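Local coordinates for lipoprotein (Shewanella oneidensis, PDB 3LHN) that is a putative lipoprotein of the NlpE family, of undetermined function, whose small calycin-type antiparallel barrel is consistent with a lipid-binding or envelope role, at residues L27-V32 with F77-N82; T47-Q52 with F57-I62; N82-T87 with K93-E98. All coordinates share one frame; numbering follows the deposited sequence. Where two conformers were deposited one is given.

Interaction 1: residues L27-V32 with F77-N82; sequences LDWPGV and FDWDSN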
ATOM      1  N   LEU A  27       0.098 -10.803  29.633  1.00  6.39           N
ATOM      2  CA  LEU A  27      -0.148  -9.368  29.625  1.00  6.73           C
ATOM      3  C   LEU A  27      -1.630  -9.026  29.671  1.00  7.74           C
ATOM      4  O   LEU A  27      -2.459  -9.747  29.124  1.00  7.57           O
ATOM      5  CB  LEU A  27       0.407  -8.734  28.347  1.00  8.15           C
ATOM      6  CG  LEU A  27       1.917  -8.821  28.108  1.00  9.64           C
ATOM      7  CD1 LEU A  27       2.375  -8.230  26.782  1.00 11.99           C
ATOM      8  CD2 LEU A  27       2.646  -8.130  29.255  1.00 12.77           C
ATOM      9  N   ASP A  28      -1.942  -7.896  30.289  1.00  7.11           N
ATOM     10  CA  ASP A  28      -3.284  -7.319  30.253  1.00  8.18           C
ATOM     11  C   ASP A  28      -3.260  -6.472  28.961  1.00  8.69           C
ATOM     12  O   ASP A  28      -3.156  -5.234  28.973  1.00  9.78           O
ATOM     13  CB  ASP A  28      -3.633  -6.472  31.471  1.00 11.11           C
ATOM     14  CG  ASP A  28      -5.034  -5.868  31.358  1.00 17.13           C
ATOM     15  OD1 ASP A  28      -5.821  -6.403  30.574  1.00 19.83           O
ATOM     16  OD2 ASP A  28      -5.294  -4.880  32.069  1.00 22.43           O
ATOM     17  N   TRP A  29      -3.315  -7.152  27.835  1.00  7.05           N
ATOM     18  CA  TRP A  29      -3.185  -6.503  26.512  1.00  7.08           C
ATOM     19  C   TRP A  29      -4.481  -5.915  25.931  1.00  7.78           C
ATOM     20  O   TRP A  29      -4.393  -5.015  25.153  1.00  7.88           O
ATOM     21  CB  TRP A  29      -2.457  -7.387  25.476  1.00  7.13           C
ATOM     22  CG  TRP A  29      -3.092  -8.757  25.297  1.00  7.94           C
ATOM     23  CD1 TRP A  29      -2.725  -9.924  25.900  1.00  7.14           C
ATOM     24  CD2 TRP A  29      -4.248  -9.060  24.510  1.00  7.27           C
ATOM     25  NE1 TRP A  29      -3.593 -10.926  25.562  1.00  8.01           N
ATOM     26  CE2 TRP A  29      -4.519 -10.435  24.691  1.00  8.07           C
ATOM     27  CE3 TRP A  29      -5.097  -8.301  23.680  1.00  7.43           C
ATOM     28  CZ2 TRP A  29      -5.576 -11.075  24.059  1.00  8.71           C
ATOM     29  CZ3 TRP A  29      -6.140  -8.933  23.064  1.00  8.59           C
ATOM     30  CH2 TRP A  29      -6.383 -10.312  23.271  1.00  8.21           C
ATOM     31  N   PRO A  30      -5.672  -6.438  26.254  1.00  6.54           N
ATOM     32  CA  PRO A  30      -6.900  -5.750  25.746  1.00  7.74           C
ATOM     33  C   PRO A  30      -6.871  -4.292  26.234  1.00  8.41           C
ATOM     34  O   PRO A  30      -6.603  -4.028  27.385  1.00  9.16           O
ATOM     35  CB  PRO A  30      -8.047  -6.576  26.347  1.00  7.77           C
ATOM     36  CG  PRO A  30      -7.465  -7.910  26.561  1.00  7.76           C
ATOM     37  CD  PRO A  30      -6.041  -7.643  27.043  1.00  6.96           C
ATOM     38  N   GLY A  31      -7.125  -3.377  25.333  1.00  7.33           N
ATOM     39  CA  GLY A  31      -7.077  -1.979  25.665  1.00  8.01           C
ATOM     40  C   GLY A  31      -6.784  -1.109  24.472  1.00  6.95           C
ATOM     41  O   GLY A  31      -6.847  -1.557  23.319  1.00  7.89           O
ATOM     42  N   VAL A  32      -6.514   0.155  24.767  1.00  6.75           N
ATOM     43  CA  VAL A  32      -6.359   1.199  23.798  1.00  6.10           C
ATOM     44  C   VAL A  32      -4.943   1.714  23.792  1.00  6.21           C
ATOM     45  O   VAL A  32      -4.389   2.045  24.839  1.00  7.77           O
ATOM     46  CB  VAL A  32      -7.308   2.366  24.133  1.00  6.55           C
ATOM     47  CG1 VAL A  32      -7.203   3.526  23.117  1.00  9.00           C
ATOM     48  CG2 VAL A  32      -8.767   1.862  24.228  1.00  8.15           C
ATOM     49  N   PHE A  77      -7.853  -9.849  14.372  1.00  8.59           N
ATOM     50  CA  PHE A  77      -6.423 -10.046  14.284  1.00  8.19           C
ATOM     51  C   PHE A  77      -6.072 -11.449  14.767  1.00  8.55           C
ATOM     52  O   PHE A  77      -6.849 -12.120  15.426  1.00  8.39           O
ATOM     53  CB  PHE A  77      -5.635  -8.943  15.031  1.00  8.50           C
ATOM     54  CG  PHE A  77      -5.825  -8.922  16.540  1.00  8.47           C
ATOM     55  CD1 PHE A  77      -5.004  -9.657  17.383  1.00  9.19           C
ATOM     56  CD2 PHE A  77      -6.815  -8.141  17.145  1.00  9.06           C
ATOM     57  CE1 PHE A  77      -5.162  -9.569  18.759  1.00  9.83           C
ATOM     58  CE2 PHE A  77      -6.931  -8.098  18.499  1.00  9.17           C
ATOM     59  CZ  PHE A  77      -6.139  -8.799  19.287  1.00  9.25           C
ATOM     60  N   ASP A  78      -4.855 -11.868  14.444  0.50  9.56           N
ATOM     61  CA  ASP A  78      -4.378 -13.180  14.820  0.50 10.48           C
ATOM     62  C   ASP A  78      -3.002 -13.080  15.428  0.50  9.58           C
ATOM     63  O   ASP A  78      -2.208 -12.209  15.094  0.50 10.19           O
ATOM     64  CB  ASP A  78      -4.384 -14.125  13.624  0.50 11.31           C
ATOM     65  CG  ASP A  78      -5.715 -14.077  12.863  0.50 12.53           C
ATOM     66  OD1 ASP A  78      -6.019 -13.045  12.253  0.50 15.07           O
ATOM     67  OD2 ASP A  78      -6.415 -15.085  12.863  0.50 14.86           O
ATOM     68  N   TRP A  79      -2.741 -14.017  16.330  1.00 10.15           N
ATOM     69  CA  TRP A  79      -1.470 -14.115  17.006  1.00  9.27           C
ATOM     70  C   TRP A  79      -0.579 -15.143  16.355  1.00 10.95           C
ATOM     71  O   TRP A  79      -1.062 -16.162  15.821  1.00 13.02           O
ATOM     72  CB  TRP A  79      -1.686 -14.557  18.455  1.00  8.48           C
ATOM     73  CG  TRP A  79      -2.456 -13.608  19.284  1.00  8.19           C
ATOM     74  CD1 TRP A  79      -3.798 -13.454  19.285  1.00 10.30           C
ATOM     75  CD2 TRP A  79      -1.928 -12.748  20.274  1.00  8.11           C
ATOM     76  NE1 TRP A  79      -4.145 -12.546  20.199  1.00  9.07           N
ATOM     77  CE2 TRP A  79      -3.032 -12.052  20.807  1.00  8.44           C
ATOM     78  CE3 TRP A  79      -0.625 -12.446  20.723  1.00  8.94           C
ATOM     79  CZ2 TRP A  79      -2.909 -11.107  21.753  1.00  9.70           C
ATOM     80  CZ3 TRP A  79      -0.495 -11.490  21.731  1.00  8.99           C
ATOM     81  CH2 TRP A  79      -1.655 -10.832  22.222  1.00  8.42           C
ATOM     82  N   ASP A  80       0.722 -14.901  16.410  1.00 10.49           N
ATOM     83  CA  ASP A  80       1.656 -15.937  15.998  1.00 12.17           C
ATOM     84  C   ASP A  80       1.691 -17.117  17.006  1.00 13.66           C
ATOM     85  O   ASP A  80       1.131 -17.079  18.084  1.00 11.59           O
ATOM     86  CB  ASP A  80       3.033 -15.362  15.696  1.00 13.40           C
ATOM     87  CG  ASP A  80       3.763 -14.799  16.906  1.00 12.85           C
ATOM     88  OD1 ASP A  80       3.194 -14.691  17.968  1.00 11.40           O
ATOM     89  OD2 ASP A  80       4.965 -14.424  16.753  1.00 17.37           O
ATOM     90  N   SER A  81       2.330 -18.215  16.593  1.00 16.32           N
ATOM     91  CA  SER A  81       2.345 -19.406  17.429  1.00 18.61           C
ATOM     92  C   SER A  81       3.054 -19.140  18.764  1.00 18.10           C
ATOM     93  O   SER A  81       2.745 -19.775  19.767  1.00 20.61           O
ATOM     94  CB  SER A  81       2.995 -20.591  16.695  1.00 20.83           C
ATOM     95  OG  SER A  81       4.239 -20.209  16.127  1.00 22.80           O
ATOM     96  N   ASN A  82       3.977 -18.179  18.778  1.00 16.18           N
ATOM     97  CA  ASN A  82       4.673 -17.805  20.003  1.00 15.97           C
ATOM     98  C   ASN A  82       3.843 -16.918  20.924  1.00 12.69           C
ATOM     99  O   ASN A  82       4.266 -16.628  22.035  1.00 10.67           O
ATOM    100  CB  ASN A  82       5.951 -17.059  19.643  1.00 19.25           C
ATOM    101  CG  ASN A  82       7.041 -17.991  19.157  1.00 22.52           C
ATOM    102  OD1 ASN A  82       6.994 -19.198  19.423  1.00 25.38           O
ATOM    103  ND2 ASN A  82       8.030 -17.443  18.479  1.00 25.27           N
TER
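Trp29 and Trp79 pack together at one end of a closed antiparallel barrel of the calycin kind with their CA atoms 12.3 Å apart, too far for backbone pairing, and no hydrogen bond joins segments 27-32 and 77-82. The contact is made wholly by three aromatic rings. Trp29 lies just before strand 31-37, while Phe77 and Trp79 lie at the end of strand 69-79. The two indoles form an edge-to-face (T-shaped) pair: the edge of Trp79 points at the face of Trp29, with planes at 64° and 4.8 Å between the centroid of the Trp29 five-membered ring and that of the Trp79 six-membered ring. The leading atom, Trp79 CZ2, sits over the centre of the Trp29 ring system, 3.4 Å from Trp29 CE2. On the opposite face of Trp29 lies Pro30 CD, offset toward the rim, so the indole is held between its own neighbour in sequence and Trp79. Its chi1 of 55° places CG between the backbone N and the carbonyl carbon, turning the ring toward the strand 69-79 residues. Both indole nitrogens are satisfied elsewhere, Trp29 NE1 by Gln24 O and Trp79 NE1 by Asn55 OD1, which should limit rotation of either ring. Replacing Trp29 by an alanine removes the face that receives Trp79 CZ2, and would probably leave a gap beside Trp79 and Phe77 and Gln24 O without its indole partner. The third ring meets Trp29 differently: Phe77 turns its edge to Trp29, whose CZ3 lies 3.8 Å from Phe77 CZ and near the plane of the phenyl ring.

Interaction 2: residues T47-Q52 with F57-I62; sequences TTLTLQ and FELKSI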
ATOM      1  N   THR A  47      -2.532   7.728  15.673  1.00  8.27           N
ATOM      2  CA  THR A  47      -3.097   6.387  15.686  1.00  8.61           C
ATOM      3  C   THR A  47      -3.672   5.990  17.021  1.00  7.90           C
ATOM      4  O   THR A  47      -3.062   6.225  18.062  1.00  9.08           O
ATOM      5  CB  THR A  47      -1.967   5.389  15.333  1.00 10.64           C
ATOM      6  OG1 THR A  47      -1.463   5.710  14.040  1.00 11.99           O
ATOM      7  CG2 THR A  47      -2.451   3.904  15.375  1.00 11.48           C
ATOM      8  N   THR A  48      -4.838   5.390  17.006  1.00  7.66           N
ATOM      9  CA  THR A  48      -5.503   4.812  18.190  1.00  7.60           C
ATOM     10  C   THR A  48      -5.919   3.406  17.806  1.00  8.33           C
ATOM     11  O   THR A  48      -6.685   3.204  16.853  1.00  8.75           O
ATOM     12  CB  THR A  48      -6.741   5.638  18.608  1.00  9.79           C
ATOM     13  OG1 THR A  48      -6.386   7.031  18.746  1.00 11.64           O
ATOM     14  CG2 THR A  48      -7.317   5.101  19.923  1.00 10.75           C
ATOM     15  N   LEU A  49      -5.334   2.411  18.471  1.00  6.91           N
ATOM     16  CA  LEU A  49      -5.600   0.987  18.172  1.00  7.18           C
ATOM     17  C   LEU A  49      -6.146   0.358  19.431  1.00  7.14           C
ATOM     18  O   LEU A  49      -5.504   0.351  20.471  1.00  7.25           O
ATOM     19  CB  LEU A  49      -4.320   0.319  17.708  1.00  7.87           C
ATOM     20  CG  LEU A  49      -4.389  -1.175  17.464  1.00  8.41           C
ATOM     21  CD1 LEU A  49      -5.549  -1.569  16.490  1.00  8.28           C
ATOM     22  CD2 LEU A  49      -3.040  -1.654  16.891  1.00  9.13           C
ATOM     23  N   THR A  50      -7.362  -0.170  19.302  1.00  6.48           N
ATOM     24  CA  THR A  50      -8.119  -0.790  20.398  1.00  7.64           C
ATOM     25  C   THR A  50      -8.188  -2.288  20.129  1.00  6.75           C
ATOM     26  O   THR A  50      -8.710  -2.701  19.105  1.00  7.52           O
ATOM     27  CB  THR A  50      -9.516  -0.208  20.555  1.00  8.31           C
ATOM     28  OG1 THR A  50      -9.403   1.196  20.763  1.00 10.19           O
ATOM     29  CG2 THR A  50     -10.207  -0.817  21.743  1.00  9.58           C
ATOM     30  N   LEU A  51      -7.705  -3.090  21.064  1.00  6.67           N
ATOM     31  CA  LEU A  51      -7.719  -4.548  20.987  1.00  6.58           C
ATOM     32  C   LEU A  51      -8.699  -5.104  22.000  1.00  8.08           C
ATOM     33  O   LEU A  51      -8.720  -4.686  23.161  1.00  7.30           O
ATOM     34  CB  LEU A  51      -6.345  -5.152  21.299  1.00  6.88           C
ATOM     35  CG  LEU A  51      -5.152  -4.623  20.507  1.00  8.52           C
ATOM     36  CD1 LEU A  51      -3.887  -5.427  20.946  1.00  7.73           C
ATOM     37  CD2 LEU A  51      -5.353  -4.722  18.974  1.00  8.04           C
ATOM     38  N   GLN A  52      -9.530  -6.042  21.599  1.00  7.82           N
ATOM     39  CA  GLN A  52     -10.393  -6.786  22.521  1.00  8.32           C
ATOM     40  C   GLN A  52      -9.894  -8.195  22.768  1.00  7.78           C
ATOM     41  O   GLN A  52      -9.242  -8.797  21.910  1.00  7.81           O
ATOM     42  CB  GLN A  52     -11.812  -6.886  21.959  1.00  9.71           C
ATOM     43  CG  GLN A  52     -12.408  -5.617  21.533  1.00 11.26           C
ATOM     44  CD  GLN A  52     -12.611  -4.603  22.636  1.00 11.60           C
ATOM     45  OE1 GLN A  52     -12.729  -4.943  23.844  1.00 14.14           O
ATOM     46  NE2 GLN A  52     -12.728  -3.335  22.218  1.00 13.38           N
ATOM     47  N   PHE A  57     -10.461  -5.910  16.683  1.00  8.34           N
ATOM     48  CA  PHE A  57      -9.823  -4.621  16.862  1.00  7.48           C
ATOM     49  C   PHE A  57     -10.566  -3.513  16.163  1.00  7.45           C
ATOM     50  O   PHE A  57     -11.297  -3.741  15.204  1.00  7.35           O
ATOM     51  CB  PHE A  57      -8.372  -4.574  16.371  1.00  7.33           C
ATOM     52  CG  PHE A  57      -8.224  -4.511  14.871  1.00  7.33           C
ATOM     53  CD1 PHE A  57      -8.326  -5.674  14.090  1.00  7.59           C
ATOM     54  CD2 PHE A  57      -8.052  -3.311  14.234  1.00  7.74           C
ATOM     55  CE1 PHE A  57      -8.256  -5.609  12.767  1.00  8.11           C
ATOM     56  CE2 PHE A  57      -7.998  -3.243  12.845  1.00  8.84           C
ATOM     57  CZ  PHE A  57      -8.081  -4.403  12.105  1.00  8.05           C
ATOM     58  N   GLU A  58     -10.278  -2.291  16.623  1.00  7.03           N
ATOM     59  CA  GLU A  58     -10.699  -1.054  15.939  1.00  8.79           C
ATOM     60  C   GLU A  58      -9.516  -0.123  15.845  1.00  8.50           C
ATOM     61  O   GLU A  58      -8.829   0.072  16.847  1.00  9.07           O
ATOM     62  CB  GLU A  58     -11.866  -0.391  16.672  1.00 12.48           C
ATOM     63  CG  GLU A  58     -13.168  -1.155  16.703  1.00 17.89           C
ATOM     64  CD  GLU A  58     -14.377  -0.268  17.025  1.00 23.26           C
ATOM     65  OE1 GLU A  58     -14.192   0.891  17.497  1.00 26.50           O
ATOM     66  OE2 GLU A  58     -15.528  -0.727  16.740  1.00 27.63           O
ATOM     67  N   LEU A  59      -9.259   0.431  14.664  1.00  9.15           N
ATOM     68  CA  LEU A  59      -8.111   1.284  14.436  1.00  9.31           C
ATOM     69  C   LEU A  59      -8.636   2.612  13.921  1.00 10.27           C
ATOM     70  O   LEU A  59      -9.532   2.638  13.033  1.00  9.93           O
ATOM     71  CB  LEU A  59      -7.191   0.654  13.404  1.00 11.58           C
ATOM     72  CG  LEU A  59      -6.002   1.441  12.883  1.00 12.74           C
ATOM     73  CD1 LEU A  59      -4.952   1.689  13.976  1.00 13.73           C
ATOM     74  CD2 LEU A  59      -5.344   0.737  11.638  1.00 15.74           C
ATOM     75  N   LYS A  60      -8.205   3.716  14.526  0.70  9.48           N
ATOM     76  CA  LYS A  60      -8.415   5.033  13.956  0.70  9.71           C
ATOM     77  C   LYS A  60      -7.047   5.602  13.608  0.70  9.42           C
ATOM     78  O   LYS A  60      -6.097   5.572  14.413  0.70  9.40           O
ATOM     79  CB  LYS A  60      -9.166   5.942  14.911  0.70  9.98           C
ATOM     80  CG  LYS A  60      -9.321   7.359  14.359  0.70 12.11           C
ATOM     81  CD  LYS A  60     -10.010   8.223  15.412  0.70 14.58           C
ATOM     82  CE  LYS A  60     -10.544   9.501  14.865  0.70 15.94           C
ATOM     83  NZ  LYS A  60     -11.144  10.223  16.051  0.70 18.97           N
ATOM     84  N   SER A  61      -6.961   6.176  12.433  1.00  9.78           N
ATOM     85  CA  SER A  61      -5.700   6.762  11.923  1.00  9.34           C
ATOM     86  C   SER A  61      -6.011   8.125  11.348  1.00 10.57           C
ATOM     87  O   SER A  61      -6.740   8.189  10.370  1.00 12.21           O
ATOM     88  CB  SER A  61      -5.099   5.918  10.795  1.00 11.33           C
ATOM     89  OG  SER A  61      -4.844   4.566  11.202  1.00 13.73           O
ATOM     90  N   ILE A  62      -5.525   9.202  11.959  1.00  9.35           N
ATOM     91  CA  ILE A  62      -5.652  10.535  11.384  1.00 10.04           C
ATOM     92  C   ILE A  62      -4.352  10.869  10.698  1.00  9.47           C
ATOM     93  O   ILE A  62      -3.271  10.965  11.326  1.00  9.21           O
ATOM     94  CB  ILE A  62      -5.944  11.593  12.437  1.00 11.75           C
ATOM     95  CG1 ILE A  62      -7.177  11.143  13.259  1.00 14.10           C
ATOM     96  CG2 ILE A  62      -6.102  12.971  11.820  1.00 12.37           C
ATOM     97  CD1 ILE A  62      -7.574  12.161  14.312  1.00 17.95           C
TER
HETATM   98  O   HOH W   1      -2.430   3.975  12.153  1.00 16.71           O
HETATM   99  O   HOH W   2      -6.310   8.461  16.304  1.00 13.09           O
HETATM  100  O   HOH W   3      -9.502   2.611  18.358  1.00 12.93           O
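A beta hairpin of the barrel, strands 44-51 and 56-64, brings Thr47-Leu51 against Phe57-Ser61 in antiparallel register, the short strand axes 4.8 Å apart at 176°. Two hydrogen-bonded pairs carry the ladder. Thr48 and Lys60 exchange N-H...O bonds in both directions, Lys60 N to Thr48 O being 2.8 Å, and Thr50 and Glu58 do the same. All four are nearly straight, with angles at hydrogen of 161° or more. Three non-hydrogen-bonded pairs separate and flank them, and the faces differ in chemistry. On the face of Leu49, Leu51, Phe57 and Leu59, apolar branches interlock: Leu49 CD1 reaches diagonally to Phe57 CD2 at 3.8 Å, approaching the ring obliquely, while Leu59 CD1 touches Thr47 CG2 at 3.6 Å. With its CG anti to the backbone N (chi1 175°), Leu49 can extend that methyl toward Phe57. Leu88 of strand 85-88 also packs on both Leu49 and Phe57. The face of Thr48, Thr50, Glu58 and Lys60 is hydrated instead. There one water links Thr50 OG1 to the Glu58 carbonyl. Where Thr47 and Ser61 pair, on the face of the leucines, another water bridges Ser61 OG and Thr47 OG1, which is also hydrogen-bonded with Ile45 O; this water lies 2.7 Å from each hydroxyl oxygen.

Interaction 3: residues N82-T87 with K93-E98; sequences NGSKIT and KYLVGE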
ATOM      1  N   ASN A  82       3.977 -18.179  18.778  1.00 16.18           N
ATOM      2  CA  ASN A  82       4.673 -17.805  20.003  1.00 15.97           C
ATOM      3  C   ASN A  82       3.843 -16.918  20.924  1.00 12.69           C
ATOM      4  O   ASN A  82       4.266 -16.628  22.035  1.00 10.67           O
ATOM      5  CB  ASN A  82       5.951 -17.059  19.643  1.00 19.25           C
ATOM      6  CG  ASN A  82       7.041 -17.991  19.157  1.00 22.52           C
ATOM      7  OD1 ASN A  82       6.994 -19.198  19.423  1.00 25.38           O
ATOM      8  ND2 ASN A  82       8.030 -17.443  18.479  1.00 25.27           N
ATOM      9  N   GLY A  83       2.650 -16.500  20.507  1.00 10.11           N
ATOM     10  CA  GLY A  83       1.798 -15.646  21.365  1.00  9.92           C
ATOM     11  C   GLY A  83       2.432 -14.315  21.709  1.00  8.65           C
ATOM     12  O   GLY A  83       2.224 -13.798  22.781  1.00  8.78           O
ATOM     13  N   SER A  84       3.135 -13.731  20.739  1.00  9.87           N
ATOM     14  CA  SER A  84       3.878 -12.532  20.928  1.00 10.51           C
ATOM     15  C   SER A  84       3.552 -11.409  19.948  1.00 10.46           C
ATOM     16  O   SER A  84       3.624 -10.219  20.309  1.00 10.70           O
ATOM     17  CB  SER A  84       5.354 -12.936  20.739  1.00 13.55           C
ATOM     18  OG  SER A  84       6.165 -11.837  20.813  1.00 15.39           O
ATOM     19  N   LYS A  85       3.243 -11.778  18.721  1.00  9.00           N
ATOM     20  CA  LYS A  85       3.055 -10.813  17.663  1.00  9.30           C
ATOM     21  C   LYS A  85       1.682 -10.984  17.083  1.00  9.98           C
ATOM     22  O   LYS A  85       1.230 -12.106  16.875  1.00 11.69           O
ATOM     23  CB  LYS A  85       4.104 -10.988  16.593  1.00  9.33           C
ATOM     24  CG  LYS A  85       5.528 -10.731  17.062  1.00 10.67           C
ATOM     25  CD  LYS A  85       6.583 -11.078  16.013  1.00 11.40           C
ATOM     26  CE  LYS A  85       7.971 -10.800  16.543  1.00 12.67           C
ATOM     27  NZ  LYS A  85       9.032 -11.159  15.542  1.00 14.69           N
ATOM     28  N   ILE A  86       1.024  -9.867  16.787  1.00  9.34           N
ATOM     29  CA  ILE A  86      -0.291  -9.881  16.171  1.00  9.21           C
ATOM     30  C   ILE A  86      -0.241  -9.314  14.749  1.00  9.40           C
ATOM     31  O   ILE A  86       0.558  -8.425  14.441  1.00  9.62           O
ATOM     32  CB  ILE A  86      -1.339  -9.115  17.031  1.00  8.62           C
ATOM     33  CG1 ILE A  86      -0.969  -7.665  17.241  1.00  9.15           C
ATOM     34  CG2 ILE A  86      -1.533  -9.842  18.363  1.00  7.92           C
ATOM     35  CD1 ILE A  86      -2.088  -6.843  17.889  1.00  9.65           C
ATOM     36  N   THR A  87      -1.091  -9.867  13.896  1.00  9.16           N
ATOM     37  CA  THR A  87      -1.257  -9.379  12.527  1.00  9.72           C
ATOM     38  C   THR A  87      -2.716  -8.934  12.374  1.00  9.82           C
ATOM     39  O   THR A  87      -3.626  -9.748  12.559  1.00 10.19           O
ATOM     40  CB  THR A  87      -0.961 -10.481  11.519  1.00 11.03           C
ATOM     41  OG1 THR A  87       0.398 -10.976  11.696  1.00 10.76           O
ATOM     42  CG2 THR A  87      -1.109  -9.965  10.064  1.00 10.65           C
ATOM     43  N   LYS A  93       1.587  -5.619  11.477  0.50  7.46           N
ATOM     44  CA  LYS A  93       2.009  -6.469  12.559  0.50  7.81           C
ATOM     45  C   LYS A  93       2.541  -5.639  13.711  0.50  7.97           C
ATOM     46  O   LYS A  93       3.168  -4.623  13.533  0.50  8.47           O
ATOM     47  CB  LYS A  93       3.067  -7.463  12.070  0.50  8.40           C
ATOM     48  CG  LYS A  93       2.535  -8.411  11.001  0.50  9.98           C
ATOM     49  CD  LYS A  93       3.467  -9.594  10.709  0.50 11.76           C
ATOM     50  CE  LYS A  93       2.907 -10.347   9.502  0.50 13.60           C
ATOM     51  NZ  LYS A  93       3.342  -9.685   8.254  0.50 15.22           N
ATOM     52  N   TYR A  94       2.271  -6.117  14.928  1.00  8.06           N
ATOM     53  CA  TYR A  94       2.737  -5.498  16.144  1.00  8.26           C
ATOM     54  C   TYR A  94       3.270  -6.509  17.136  1.00  7.96           C
ATOM     55  O   TYR A  94       2.738  -7.612  17.270  1.00  9.14           O
ATOM     56  CB  TYR A  94       1.614  -4.743  16.879  1.00  8.82           C
ATOM     57  CG  TYR A  94       1.103  -3.512  16.180  1.00 10.31           C
ATOM     58  CD1 TYR A  94       0.135  -3.591  15.224  1.00 11.09           C
ATOM     59  CD2 TYR A  94       1.582  -2.259  16.550  1.00 10.10           C
ATOM     60  CE1 TYR A  94      -0.325  -2.437  14.553  1.00 11.01           C
ATOM     61  CE2 TYR A  94       1.130  -1.115  15.945  1.00 12.06           C
ATOM     62  CZ  TYR A  94       0.190  -1.215  14.966  1.00 10.46           C
ATOM     63  OH  TYR A  94      -0.235  -0.035  14.395  1.00 15.64           O
ATOM     64  N   LEU A  95       4.293  -6.107  17.860  1.00  8.29           N
ATOM     65  CA  LEU A  95       4.833  -6.883  18.980  1.00  8.23           C
ATOM     66  C   LEU A  95       4.080  -6.388  20.203  1.00  8.92           C
ATOM     67  O   LEU A  95       4.105  -5.204  20.534  1.00  9.32           O
ATOM     68  CB  LEU A  95       6.332  -6.658  19.155  1.00 10.12           C
ATOM     69  CG  LEU A  95       6.998  -7.331  20.341  1.00 11.05           C
ATOM     70  CD1 LEU A  95       7.070  -8.821  20.177  1.00 12.35           C
ATOM     71  CD2 LEU A  95       8.414  -6.742  20.428  1.00 12.29           C
ATOM     72  N   VAL A  96       3.433  -7.312  20.921  1.00  8.28           N
ATOM     73  CA  VAL A  96       2.618  -6.918  22.080  1.00  8.82           C
ATOM     74  C   VAL A  96       3.529  -6.939  23.299  1.00  8.79           C
ATOM     75  O   VAL A  96       4.121  -7.980  23.614  1.00 10.52           O
ATOM     76  CB  VAL A  96       1.448  -7.898  22.260  1.00  9.19           C
ATOM     77  CG1 VAL A  96       0.543  -7.492  23.449  1.00  9.98           C
ATOM     78  CG2 VAL A  96       0.610  -8.010  20.973  1.00 10.59           C
ATOM     79  N   GLY A  97       3.640  -5.808  23.985  1.00  7.96           N
ATOM     80  CA  GLY A  97       4.541  -5.686  25.076  1.00  9.21           C
ATOM     81  C   GLY A  97       3.875  -5.099  26.310  1.00  7.69           C
ATOM     82  O   GLY A  97       2.686  -4.841  26.344  1.00  7.80           O
ATOM     83  N   GLU A  98       4.664  -4.854  27.344  1.00  8.75           N
ATOM     84  CA  GLU A  98       4.135  -4.261  28.578  1.00  9.03           C
ATOM     85  C   GLU A  98       3.692  -2.816  28.342  1.00  7.94           C
ATOM     86  O   GLU A  98       4.526  -1.908  28.065  1.00  8.84           O
ATOM     87  CB  GLU A  98       5.171  -4.334  29.714  1.00 11.26           C
ATOM     88  CG  GLU A  98       5.412  -5.789  30.094  1.00 14.04           C
ATOM     89  CD  GLU A  98       6.089  -6.014  31.415  1.00 19.04           C
ATOM     90  OE1 GLU A  98       5.864  -5.186  32.343  1.00 22.11           O
ATOM     91  OE2 GLU A  98       6.709  -7.113  31.540  1.00 21.63           O
TER
HETATM   92  O   HOH W   4       5.564 -10.195  22.873  1.00 18.48           O
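Ile86 and Tyr94 form the central hydrogen-bonded pair of the hairpin between strands 85-88 and 93-97, with Ile86 N to Tyr94 O and Tyr94 N to Ile86 O both 2.9 Å. A third bond, Val96 N to Ser84 O, is almost straight at 176° and carries the ladder one residue ahead of the start of strand 85-88. On the Ile86 face, Ile86 CG1 lies 3.9 Å from Tyr94 CB, while Ile86 CG2 meets Val96 CG2 at 3.8 Å, those two side chains crossing at about a right angle. Phe77 and Trp79 pack against Ile86 from strand 69-79, and Leu101 covers Tyr94 and Val96. The other face is aliphatic and polar: Thr87 and Lys93 run side by side, Thr87 OG1 lying 3.4 Å from Lys93 CE. Lys85 NZ bonds to Gly108 O and Lys93 NZ to Thr106 O. Ser84 points its OG, anti to the backbone N (chi1 176°), to a water that it donates to and that in turn donates to Val96 O. Asp80 OD1 fixes the approach by accepting from both Ser84 N and Lys85 N. A hydroxyl and a water thus continue the pairing where the strands part, and with both lysine ammoniums held by carbonyl oxygens, polar groups border an apolar interior.

In the fold
Interactions 2 and 3 are local hairpins built on backbone ladders, both only partly buried, each mainly apolar on the inner face and more polar on the outer, and they lie on opposite sides of the chain's centre. Interaction 1 has no ladder: it is a buried aromatic contact between the loop leading into strand 31-37 and the end of strand 69-79. It nevertheless adjoins both, since Gly31 O probably accepts from Leu51 N of interaction 2, and Asp78 O from Thr87 N of interaction 3. The apolar faces converge inside, where Leu51 CD1 meets Ile86 CD1 at 3.8 Å and Leu49 meets Tyr94. The outward faces differ: that of interaction 2 binds bridging waters, whereas Thr87 and Lys93 of interaction 3 pack on a second subunit.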